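Local coordinates for BRAMP domain protein (PDB 5MLD) that catalyses the replacement of the C-8 methyl group of FMN by an amino group, with glutamate as donor, in the biosynthesis of the antibiotic roseoflavin, at the interface of chains A and B and the interface of chains A and C. Sequence-based numbering; all coordinates share one arbitrary frame. Chains: chain A/B/C, BRAMP domain protein.

Contact 1: the interface of chains A and B. Residues chain A 12, 45, 51, 98-99, 102; chain B 51-53, 102, 105.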
loop_
_atom_site.group_PDB
_atom_site.type_symbol
_atom_site.label_atom_id
_atom_site.label_comp_id
_atom_site.label_asym_id
_atom_site.label_seq_id
_atom_site.Cartn_x
_atom_site.Cartn_y
_atom_site.Cartn_z
ATOM N N LEU A 12 -6.532 -19.039 -8.069
ATOM C CA LEU A 12 -6.771 -19.016 -9.504
ATOM C C LEU A 12 -6.830 -20.399 -10.139
ATOM O O LEU A 12 -7.102 -20.492 -11.341
ATOM C CB LEU A 12 -5.685 -18.190 -10.201
ATOM C CG LEU A 12 -5.728 -16.725 -9.784
ATOM C CD1 LEU A 12 -4.596 -15.966 -10.465
ATOM C CD2 LEU A 12 -7.076 -16.102 -10.117
ATOM N N ILE A 45 -13.234 -19.205 -8.257
ATOM C CA ILE A 45 -12.806 -19.407 -9.640
ATOM C C ILE A 45 -13.530 -20.584 -10.287
ATOM O O ILE A 45 -13.561 -20.688 -11.523
ATOM C CB ILE A 45 -11.271 -19.586 -9.717
ATOM C CG1 ILE A 45 -10.753 -19.338 -11.135
ATOM C CG2 ILE A 45 -10.823 -20.973 -9.250
ATOM C CD1 ILE A 45 -10.760 -17.902 -11.538
ATOM N N GLN A 51 -16.766 -10.554 -15.395
ATOM C CA GLN A 51 -15.896 -9.460 -14.978
ATOM C C GLN A 51 -16.300 -8.123 -15.589
ATOM O O GLN A 51 -16.065 -7.069 -14.985
ATOM C CB GLN A 51 -14.450 -9.780 -15.376
ATOM C CG GLN A 51 -13.436 -8.685 -15.079
ATOM C CD GLN A 51 -12.054 -9.054 -15.591
ATOM O OE1 GLN A 51 -11.918 -9.748 -16.602
ATOM N NE2 GLN A 51 -11.026 -8.629 -14.876
ATOM N N SER A 98 -6.486 -11.717 -8.553
ATOM C CA SER A 98 -7.434 -11.050 -9.441
ATOM C C SER A 98 -8.848 -11.578 -9.235
ATOM O O SER A 98 -9.822 -10.841 -9.450
ATOM C CB SER A 98 -7.020 -11.206 -10.910
ATOM O OG SER A 98 -6.967 -12.574 -11.272
ATOM N N ALA A 99 -8.983 -12.845 -8.813
ATOM C CA ALA A 99 -10.310 -13.403 -8.538
ATOM C C ALA A 99 -10.981 -12.718 -7.350
ATOM O O ALA A 99 -12.175 -12.394 -7.408
ATOM C CB ALA A 99 -10.210 -14.909 -8.287
ATOM N N VAL A 102 -12.120 -9.225 -8.598
ATOM C CA VAL A 102 -13.401 -9.185 -9.311
ATOM C C VAL A 102 -14.561 -9.235 -8.321
ATOM O O VAL A 102 -15.514 -8.448 -8.417
ATOM C CB VAL A 102 -13.488 -10.336 -10.329
ATOM C CG1 VAL A 102 -14.889 -10.408 -10.927
ATOM C CG2 VAL A 102 -12.469 -10.116 -11.439
ATOM N N GLN B 51 -8.333 -16.297 -17.184
ATOM C CA GLN B 51 -7.840 -15.926 -15.858
ATOM C C GLN B 51 -7.312 -17.117 -15.059
ATOM O O GLN B 51 -6.423 -16.954 -14.209
ATOM C CB GLN B 51 -8.977 -15.248 -15.090
ATOM C CG GLN B 51 -8.652 -14.831 -13.645
ATOM C CD GLN B 51 -9.883 -14.292 -12.935
ATOM O OE1 GLN B 51 -11.005 -14.667 -13.263
ATOM N NE2 GLN B 51 -9.676 -13.402 -11.968
ATOM N N GLU B 52 -7.861 -18.301 -15.297
ATOM C CA GLU B 52 -7.486 -19.484 -14.532
ATOM C C GLU B 52 -6.035 -19.878 -14.789
ATOM O O GLU B 52 -5.457 -19.592 -15.846
ATOM C CB GLU B 52 -8.429 -20.643 -14.864
ATOM C CG GLU B 52 -9.863 -20.345 -14.447
ATOM C CD GLU B 52 -10.865 -21.415 -14.828
ATOM O OE1 GLU B 52 -10.479 -22.590 -14.959
ATOM O OE2 GLU B 52 -12.057 -21.075 -14.998
ATOM N N TYR B 53 -5.444 -20.529 -13.796
ATOM C CA TYR B 53 -4.051 -20.958 -13.833
ATOM C C TYR B 53 -3.988 -22.476 -13.900
ATOM O O TYR B 53 -4.739 -23.168 -13.207
ATOM C CB TYR B 53 -3.293 -20.462 -12.590
ATOM C CG TYR B 53 -1.841 -20.870 -12.560
ATOM C CD1 TYR B 53 -1.465 -22.126 -12.095
ATOM C CD2 TYR B 53 -0.851 -20.020 -13.031
ATOM C CE1 TYR B 53 -0.133 -22.517 -12.074
ATOM C CE2 TYR B 53 0.494 -20.402 -13.012
ATOM C CZ TYR B 53 0.836 -21.657 -12.540
ATOM O OH TYR B 53 2.151 -22.055 -12.514
ATOM N N VAL B 102 -5.168 -9.223 -13.944
ATOM C CA VAL B 102 -5.036 -10.477 -14.690
ATOM C C VAL B 102 -3.848 -10.401 -15.643
ATOM O O VAL B 102 -3.046 -11.335 -15.730
ATOM C CB VAL B 102 -6.336 -10.790 -15.454
ATOM C CG1 VAL B 102 -6.106 -11.962 -16.427
ATOM C CG2 VAL B 102 -7.459 -11.123 -14.469
ATOM N N GLU B 105 -0.682 -10.607 -13.754
ATOM C CA GLU B 105 -0.521 -11.978 -13.280
ATOM C C GLU B 105 0.061 -12.855 -14.377
ATOM O O GLU B 105 1.036 -13.585 -14.157
ATOM C CB GLU B 105 -1.860 -12.546 -12.794
ATOM C CG GLU B 105 -2.206 -12.186 -11.352
ATOM C CD GLU B 105 -3.643 -12.543 -10.982
ATOM O OE1 GLU B 105 -4.436 -12.928 -11.882
ATOM O OE2 GLU B 105 -3.984 -12.420 -9.784
HETATM O O HOH W 1 -13.316 -19.070 -13.673
#

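Contact 2: the interface of chains A and C. Residues chain A 164, 166-167, 177, 182; chain C 227, 229.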
loop_
_atom_site.group_PDB
_atom_site.type_symbol
_atom_site.label_atom_id
_atom_site.label_comp_id
_atom_site.label_asym_id
_atom_site.label_seq_id
_atom_site.Cartn_x
_atom_site.Cartn_y
_atom_site.Cartn_z
ATOM N N TRP A 164 0.313 -17.154 6.081
ATOM C CA TRP A 164 1.586 -17.850 6.016
ATOM C C TRP A 164 2.446 -17.197 4.941
ATOM O O TRP A 164 1.953 -16.843 3.874
ATOM C CB TRP A 164 1.407 -19.347 5.693
ATOM C CG TRP A 164 2.713 -20.124 5.717
ATOM C CD1 TRP A 164 3.249 -20.783 6.782
ATOM C CD2 TRP A 164 3.622 -20.317 4.624
ATOM N NE1 TRP A 164 4.439 -21.366 6.434
ATOM C CE2 TRP A 164 4.688 -21.110 5.105
ATOM C CE3 TRP A 164 3.631 -19.910 3.284
ATOM C CZ2 TRP A 164 5.769 -21.494 4.295
ATOM C CZ3 TRP A 164 4.704 -20.291 2.472
ATOM C CH2 TRP A 164 5.759 -21.077 2.980
ATOM N N GLY A 166 6.783 -17.656 3.554
ATOM C CA GLY A 166 8.155 -18.066 3.753
ATOM C C GLY A 166 9.120 -16.880 3.811
ATOM O O GLY A 166 8.711 -15.711 3.849
ATOM N N PRO A 167 10.422 -17.160 3.857
ATOM C CA PRO A 167 11.414 -16.079 3.841
ATOM C C PRO A 167 11.490 -15.415 2.469
ATOM O O PRO A 167 10.933 -15.896 1.493
ATOM C CB PRO A 167 12.716 -16.808 4.177
ATOM C CG PRO A 167 12.523 -18.148 3.547
ATOM C CD PRO A 167 11.053 -18.492 3.736
ATOM N N GLY A 177 6.605 -25.993 2.323
ATOM C CA GLY A 177 7.177 -25.254 3.422
ATOM C C GLY A 177 6.682 -25.674 4.788
ATOM O O GLY A 177 7.120 -25.118 5.799
ATOM N N HIS A 182 3.252 -24.553 11.096
ATOM C CA HIS A 182 3.897 -23.272 11.356
ATOM C C HIS A 182 3.191 -22.622 12.543
ATOM O O HIS A 182 2.016 -22.246 12.450
ATOM C CB HIS A 182 3.862 -22.390 10.109
ATOM C CG HIS A 182 4.816 -21.241 10.151
ATOM N ND1 HIS A 182 6.178 -21.408 10.294
ATOM C CD2 HIS A 182 4.602 -19.905 10.091
ATOM C CE1 HIS A 182 6.762 -20.222 10.312
ATOM N NE2 HIS A 182 5.828 -19.294 10.179
ATOM N N PHE C 227 11.553 -23.786 11.605
ATOM C CA PHE C 227 11.199 -23.558 10.208
ATOM C C PHE C 227 12.441 -23.819 9.361
ATOM O O PHE C 227 13.495 -23.246 9.630
ATOM C CB PHE C 227 10.713 -22.115 9.981
ATOM C CG PHE C 227 10.383 -21.815 8.546
ATOM C CD1 PHE C 227 9.093 -21.955 8.078
ATOM C CD2 PHE C 227 11.377 -21.434 7.647
ATOM C CE1 PHE C 227 8.790 -21.708 6.750
ATOM C CE2 PHE C 227 11.076 -21.189 6.328
ATOM C CZ PHE C 227 9.782 -21.323 5.874
ATOM N N ILE C 229 13.683 -24.754 5.090
ATOM C CA ILE C 229 13.426 -25.109 3.698
ATOM C C ILE C 229 14.728 -25.079 2.916
ATOM O O ILE C 229 15.609 -24.256 3.175
ATOM C CB ILE C 229 12.430 -24.158 2.996
ATOM C CG1 ILE C 229 12.898 -22.706 3.133
ATOM C CG2 ILE C 229 11.016 -24.400 3.471
ATOM C CD1 ILE C 229 11.945 -21.711 2.491
#

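Contact 1: the interface of chains A and B
B:Gln51 lies in a loop and sends its side chain into chain A. Beyond CB, CG stands anti to the backbone N (chi1 178°) and the chain runs on extended. B:Gln51 CG passes A:Leu12 CD2 at 4.1 Å, the two side chains crossing near a right angle. CD and OE1 lie by the A:Ile45 CD1 methyl. At the tip, B:Gln51 NE2 donates to the hydroxyl A:Ser98 OG at 2.9 Å, an essentially straight bond (179° at H) lying in the amide plane. That hydroxyl sits in the crowded position between backbone N and carbonyl carbon (chi1 60°), and A:Ser98 OG in turn donates a hydrogen bond to the carboxylate oxygen B:Glu105 OE1 at 2.6 Å. The other oxygen, B:Glu105 OE2, accepts from A:Ser98 N at 2.9 Å; both use syn lone pairs, so the carboxylate caps the first turn of helix 98-107 and its rotation is fixed. The helix start probably favours the charged form. A:Leu12 meets B:Glu105 tip to tip through CD1, while A:Leu12 O accepts from B:Tyr53 N at 3.0 Å, the donor standing above the carbonyl plane. Water 1 bridges A:Ile45 O and B:Glu52 OE2. Repeated by the two-fold, this patch joins two subunits of the homotetramer and ties the FMN-binding loop at A:Leu12 to the neighbouring chain.

Contact 2: the interface of chains A and C
Three flat groups gather here: the indole of A:Trp164, the imidazole of A:His182 and the phenyl ring of C:Phe227. One face of the indole carries the backbone N of A:Gly166, set toward the rim, and A:His182 CB sits in plane at its edge. The imidazole in turn has A:Trp164 NE1 over one face, 3.7 Å above the plane and again off-centre. Into this arrangement chain C brings its phenyl ring, with A:Trp164 CZ2 in plane at its edge, 3.9 Å from C:Phe227 CE1; the two side chains cross at about a right angle. Against the imidazole the phenyl ring packs edge-to-face, with centroids 5.5 Å apart and planes turned by 74°. Thus the same side of the phenyl rim, CD1 and CE1, serves both aromatic neighbours, while on the opposite side C:Phe227 CE2 meets A:Pro167 CD at 3.7 Å.

The torsions explain how the ring gets there. C:Phe227 lies on strand 226-230 with CG anti to the backbone N (chi1 178°) and the ring plane about perpendicular to the CA-CB-CG plane. Two residues along the strand, C:Ile229 follows on the same side. Its CG1 takes the crowded position between backbone N and carbonyl carbon (chi1 54°), from which C:Ile229 CD1 extends to meet the pyrrolidine of A:Pro167 tip to tip, 3.6 Å from A:Pro167 CD. On the other branch, C:Ile229 CG2 rests against the backbone, 3.9 Å from A:Gly177 CA.

The patch is held by apolar and aromatic contact, so the fit probably rests on shape and apolar burial: strand 226-230 of one subunit of the homotetramer is laid against loops and the end of strand 161-164 of another. At the imidazole, C:Phe227 CD1 sits beside the ND1–CE1 bond of A:His182, 3.7 Å from A:His182 CE1.

Contact 1 and contact 2 lie about 25 Å apart, between the centres of their C-alpha atoms, and share no residue. On chain A, contact 1 draws on the loop at A:Leu12, the 3-10 helix 44-46 and helix 98-107, whereas contact 2 uses strand 161-164 and later loops. Their partners are the loop at residues 51-53 and helix 98-107 of chain B, and strand 226-230 of chain C. Contact 1 mixes hydrogen bonds with apolar packing; contact 2 is apolar and aromatic. Each belongs to a two-fold interface, so chain A uses separate surfaces for two neighbours, which fits a homotetramer built through two-fold interfaces.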